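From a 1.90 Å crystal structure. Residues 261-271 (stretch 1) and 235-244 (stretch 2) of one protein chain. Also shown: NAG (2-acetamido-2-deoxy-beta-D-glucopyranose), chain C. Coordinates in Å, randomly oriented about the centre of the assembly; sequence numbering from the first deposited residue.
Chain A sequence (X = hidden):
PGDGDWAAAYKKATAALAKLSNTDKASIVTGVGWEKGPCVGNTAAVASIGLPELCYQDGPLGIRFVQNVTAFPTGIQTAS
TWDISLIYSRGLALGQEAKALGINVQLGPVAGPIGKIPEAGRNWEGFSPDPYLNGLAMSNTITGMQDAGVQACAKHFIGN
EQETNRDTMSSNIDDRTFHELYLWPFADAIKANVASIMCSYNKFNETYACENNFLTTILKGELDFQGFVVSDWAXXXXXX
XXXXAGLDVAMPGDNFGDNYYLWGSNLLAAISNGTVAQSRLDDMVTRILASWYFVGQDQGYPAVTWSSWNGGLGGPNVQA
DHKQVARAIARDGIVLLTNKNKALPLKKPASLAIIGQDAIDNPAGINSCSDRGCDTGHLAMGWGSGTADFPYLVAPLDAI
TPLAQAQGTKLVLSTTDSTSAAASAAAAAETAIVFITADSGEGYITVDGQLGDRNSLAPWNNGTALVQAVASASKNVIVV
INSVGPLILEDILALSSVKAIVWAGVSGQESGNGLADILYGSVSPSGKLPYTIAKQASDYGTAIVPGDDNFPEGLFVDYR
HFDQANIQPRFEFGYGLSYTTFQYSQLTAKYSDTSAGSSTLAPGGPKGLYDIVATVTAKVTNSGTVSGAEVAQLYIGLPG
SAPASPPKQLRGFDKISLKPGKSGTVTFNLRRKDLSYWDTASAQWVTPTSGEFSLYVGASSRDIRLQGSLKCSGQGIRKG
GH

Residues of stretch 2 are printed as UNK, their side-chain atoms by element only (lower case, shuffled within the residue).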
# COMPACT_ATOMS: atom_id res chain seq x y z
N TYR A 261 -27.32 -13.93 11.49
CA TYR A 261 -26.06 -13.75 12.24
C TYR A 261 -25.48 -15.12 12.65
O TYR A 261 -26.09 -15.87 13.45
CB TYR A 261 -26.29 -12.88 13.49
CG TYR A 261 -26.77 -11.51 13.18
CD1 TYR A 261 -25.90 -10.43 13.11
CD2 TYR A 261 -28.12 -11.29 12.90
CE1 TYR A 261 -26.38 -9.17 12.80
CE2 TYR A 261 -28.60 -10.05 12.55
CZ TYR A 261 -27.75 -8.97 12.53
OH TYR A 261 -28.29 -7.75 12.21
N LEU A 262 -24.36 -15.47 12.03
CA LEU A 262 -23.70 -16.77 12.35
C LEU A 262 -23.17 -16.80 13.74
O LEU A 262 -23.02 -17.85 14.34
CB LEU A 262 -22.57 -17.08 11.34
CG LEU A 262 -23.10 -17.51 9.98
CD1 LEU A 262 -22.10 -17.42 8.85
CD2 LEU A 262 -23.61 -18.95 10.07
N TRP A 263 -22.91 -15.61 14.30
CA TRP A 263 -22.51 -15.50 15.72
C TRP A 263 -23.73 -14.94 16.53
O TRP A 263 -24.80 -15.54 16.43
CB TRP A 263 -21.22 -14.73 15.88
CG TRP A 263 -19.99 -15.54 15.62
CD1 TRP A 263 -19.90 -16.87 15.22
CD2 TRP A 263 -18.63 -15.07 15.71
NE1 TRP A 263 -18.57 -17.26 15.12
CE2 TRP A 263 -17.78 -16.16 15.37
CE3 TRP A 263 -18.06 -13.85 15.99
CZ2 TRP A 263 -16.40 -16.04 15.37
CZ3 TRP A 263 -16.68 -13.73 15.98
CH2 TRP A 263 -15.85 -14.83 15.75
N GLY A 264 -23.63 -13.87 17.31
CA GLY A 264 -24.78 -13.47 18.10
C GLY A 264 -25.25 -14.66 18.99
O GLY A 264 -24.40 -15.44 19.52
N SER A 265 -26.57 -14.87 19.05
CA SER A 265 -27.16 -15.99 19.77
C SER A 265 -26.70 -17.31 19.22
O SER A 265 -26.70 -18.25 19.95
CB SER A 265 -28.67 -16.09 19.60
OG SER A 265 -29.28 -14.95 19.99
N ASN A 266 -26.47 -17.40 17.92
CA ASN A 266 -25.88 -18.62 17.39
C ASN A 266 -24.54 -19.03 18.00
O ASN A 266 -24.34 -20.19 18.24
CB ASN A 266 -25.72 -18.54 15.89
CG ASN A 266 -26.88 -19.13 15.15
OD1 ASN A 266 -27.41 -20.15 15.55
ND2 ASN A 266 -27.30 -18.48 14.09
N LEU A 267 -23.64 -18.09 18.28
CA LEU A 267 -22.37 -18.42 18.94
C LEU A 267 -22.61 -18.90 20.38
O LEU A 267 -21.95 -19.88 20.84
CB LEU A 267 -21.42 -17.21 18.91
CG LEU A 267 -20.04 -17.34 19.55
CD1 LEU A 267 -19.20 -18.49 19.02
CD2 LEU A 267 -19.26 -16.03 19.39
N LEU A 268 -23.52 -18.24 21.09
CA LEU A 268 -23.90 -18.69 22.47
C LEU A 268 -24.48 -20.10 22.46
O LEU A 268 -24.19 -20.89 23.35
CB LEU A 268 -24.86 -17.68 23.12
CG LEU A 268 -24.34 -16.25 23.23
CD1 LEU A 268 -25.24 -15.34 24.04
CD2 LEU A 268 -22.92 -16.26 23.77
N ALA A 269 -25.26 -20.42 21.44
CA ALA A 269 -25.75 -21.76 21.22
C ALA A 269 -24.59 -22.77 21.02
O ALA A 269 -24.64 -23.86 21.53
CB ALA A 269 -26.69 -21.77 20.01
N ALA A 270 -23.57 -22.40 20.25
CA ALA A 270 -22.44 -23.28 19.99
C ALA A 270 -21.68 -23.54 21.31
O ALA A 270 -21.09 -24.57 21.51
CB ALA A 270 -21.50 -22.63 18.99
N ILE A 271 -21.67 -22.55 22.19
CA ILE A 271 -20.98 -22.73 23.44
C ILE A 271 -21.82 -23.68 24.31
O ILE A 271 -21.26 -24.62 24.92
CB ILE A 271 -20.75 -21.40 24.20
CG1 ILE A 271 -19.81 -20.48 23.39
CG2 ILE A 271 -20.11 -21.73 25.56
CD1 ILE A 271 -19.57 -19.09 23.93
N UNK A 235 -17.12 -12.42 5.11
CA UNK A 235 -16.12 -13.45 4.76
C UNK A 235 -16.20 -14.60 5.78
O UNK A 235 -15.51 -15.61 5.65
c UNK A 235 -14.69 -12.87 4.68
N UNK A 236 -17.10 -14.48 6.79
CA UNK A 236 -17.31 -15.57 7.75
C UNK A 236 -18.29 -16.57 7.07
O UNK A 236 -19.25 -16.12 6.43
o UNK A 236 -18.68 -15.87 12.43
n UNK A 236 -19.99 -14.69 11.06
c UNK A 236 -18.36 -16.14 10.05
c UNK A 236 -19.03 -15.54 11.29
c UNK A 236 -17.95 -15.08 9.06
N UNK A 237 -18.06 -17.86 7.22
CA UNK A 237 -18.87 -18.89 6.57
C UNK A 237 -19.62 -19.76 7.53
O UNK A 237 -20.68 -20.26 7.16
n UNK A 237 -18.10 -18.99 3.33
c UNK A 237 -17.45 -19.08 4.53
c UNK A 237 -17.45 -18.15 2.54
c UNK A 237 -18.01 -19.82 5.68
c UNK A 237 -16.43 -18.19 4.48
n UNK A 237 -16.44 -17.64 3.23
N UNK A 238 -19.05 -20.05 8.69
CA UNK A 238 -19.72 -20.90 9.68
C UNK A 238 -19.64 -20.32 11.07
O UNK A 238 -18.73 -19.56 11.38
c UNK A 238 -19.07 -22.32 9.71
o UNK A 238 -17.81 -22.32 10.38
c UNK A 238 -18.88 -22.84 8.30
N UNK A 239 -20.55 -20.73 11.94
CA UNK A 239 -20.48 -20.35 13.34
C UNK A 239 -19.21 -20.94 14.03
O UNK A 239 -18.37 -20.24 14.64
o UNK A 239 -22.89 -20.23 13.54
c UNK A 239 -21.75 -20.84 14.08
c UNK A 239 -21.66 -20.54 15.60
N UNK A 240 -19.12 -22.26 13.99
CA UNK A 240 -18.15 -23.00 14.78
C UNK A 240 -16.75 -22.88 14.13
O UNK A 240 -15.78 -22.69 14.82
c UNK A 240 -19.83 -24.71 15.62
c UNK A 240 -20.53 -26.04 15.31
c UNK A 240 -17.40 -25.35 15.47
c UNK A 240 -18.53 -24.53 14.86
N UNK A 241 -16.70 -23.01 12.80
CA UNK A 241 -15.41 -22.96 12.08
C UNK A 241 -14.63 -21.72 12.35
O UNK A 241 -13.45 -21.79 12.71
N UNK A 242 -15.31 -20.57 12.20
CA UNK A 242 -14.65 -19.31 12.37
C UNK A 242 -14.18 -19.09 13.82
O UNK A 242 -13.06 -18.65 14.04
o UNK A 242 -16.81 -18.14 12.57
c UNK A 242 -15.56 -18.16 11.91
N UNK A 243 -15.07 -19.28 14.80
CA UNK A 243 -14.68 -19.15 16.19
C UNK A 243 -13.43 -19.97 16.50
O UNK A 243 -12.47 -19.49 17.13
c UNK A 243 -15.84 -19.56 17.12
N UNK A 244 -13.50 -21.24 16.14
CA UNK A 244 -12.43 -22.21 16.51
C UNK A 244 -11.13 -21.98 15.77
O UNK A 244 -10.05 -22.27 16.30
o UNK A 244 -14.07 -23.19 18.48
n UNK A 244 -14.58 -25.07 17.33
c UNK A 244 -13.90 -23.95 17.50
c UNK A 244 -12.93 -23.62 16.40
C1 NAG C . -24.36 -26.16 18.00
C2 NAG C . -24.95 -27.19 17.00
C3 NAG C . -24.73 -26.72 15.58
C4 NAG C . -25.11 -25.26 15.41
C5 NAG C . -24.48 -24.35 16.49
C6 NAG C . -24.91 -22.85 16.42
C7 NAG C . -24.90 -29.47 17.84
C8 NAG C . -24.18 -30.81 17.87
N2 NAG C . -24.36 -28.52 17.08
O3 NAG C . -25.44 -27.53 14.64
O4 NAG C . -24.69 -24.95 14.09
O5 NAG C . -24.85 -24.84 17.77
O6 NAG C . -26.30 -22.80 16.36
O7 NAG C . -25.91 -29.23 18.53
O HOH W 1 -22.10 -13.25 12.53

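Position 235 carries a single side-chain carbon, CB, whose closest approach to stretch 1 is 9.6 Å, to Leu262 CD1; it is Ala235. At position 236 three carbons run out in an extended chain, the third bearing one oxygen and one nitrogen, which is the amide of glutamine. In Gln236 both chi1 and chi2 are t, so the amide reaches the loop before the facing helix. Its NE2 lies 3.5 Å from Leu262 CB and donates to water 1 (2.9 Å), which also accepts from Trp263 N at 3.1 Å. Gln236 OE1 sits over one face of the indole, 3.0 Å from Trp263 NE1, but the angle is too poor for a hydrogen bond.

Position 237 has one carbon followed by a five-membered ring of three carbons and two nitrogens, hence His237. Its CA-to-CB bond points away from stretch 1, and the contact falls to the backbone, where Leu262 CD1 packs 3.6 Å from His237 O. At 238 one carbon carries an oxygen and a carbon, the pattern of Thr238, again directed away. Its OG1 caps the following helix by accepting a weak bond from the backbone N of position 241 at 2.8 Å.

Position 239 repeats that branched pattern, but its oxygen is 2.5 Å from Leu262 O and its methyl carbon 4.0 Å from Ala270 CB. This is Thr239, whose OG1 donates to Leu262 O while CG2 also lies 4.0 Å from Leu267 CA. Position 240 holds four carbons, forked at the first with one arm two carbons long: Ile240, whose CG1 comes within 4.3 Å of Ala270 CB.

Position 241 has no side chain and is Gly241; a CB here would clash with Thr238 OG1, at 2.3 Å. One carbon and one oxygen at 242 identify Ser242, with OG 3.2 Å from Trp263 NE1. The lone carbon at 243 makes Ala243, its CB 4.0 Å from both Trp263 CZ2 and Leu267 CD1. At 244, two carbons, the second with an oxygen and a nitrogen, give Asn244, whose OD1 stays 7.0 Å from Leu267 CD1.

The contact buries 473 Å² and centres on Thr239. Its side chain donates to Leu262 O, and its backbone O accepts from Trp263 NE1 at 3.0 Å, so two hydrogen bonds fasten one residue to consecutive residues of the loop. The helices, crossing at 80° with axes 10.2 Å apart, add small apolar contacts through Ala270, Leu267 and Ala243.

Stretch 2 (235-244) AQHTTIGSAN
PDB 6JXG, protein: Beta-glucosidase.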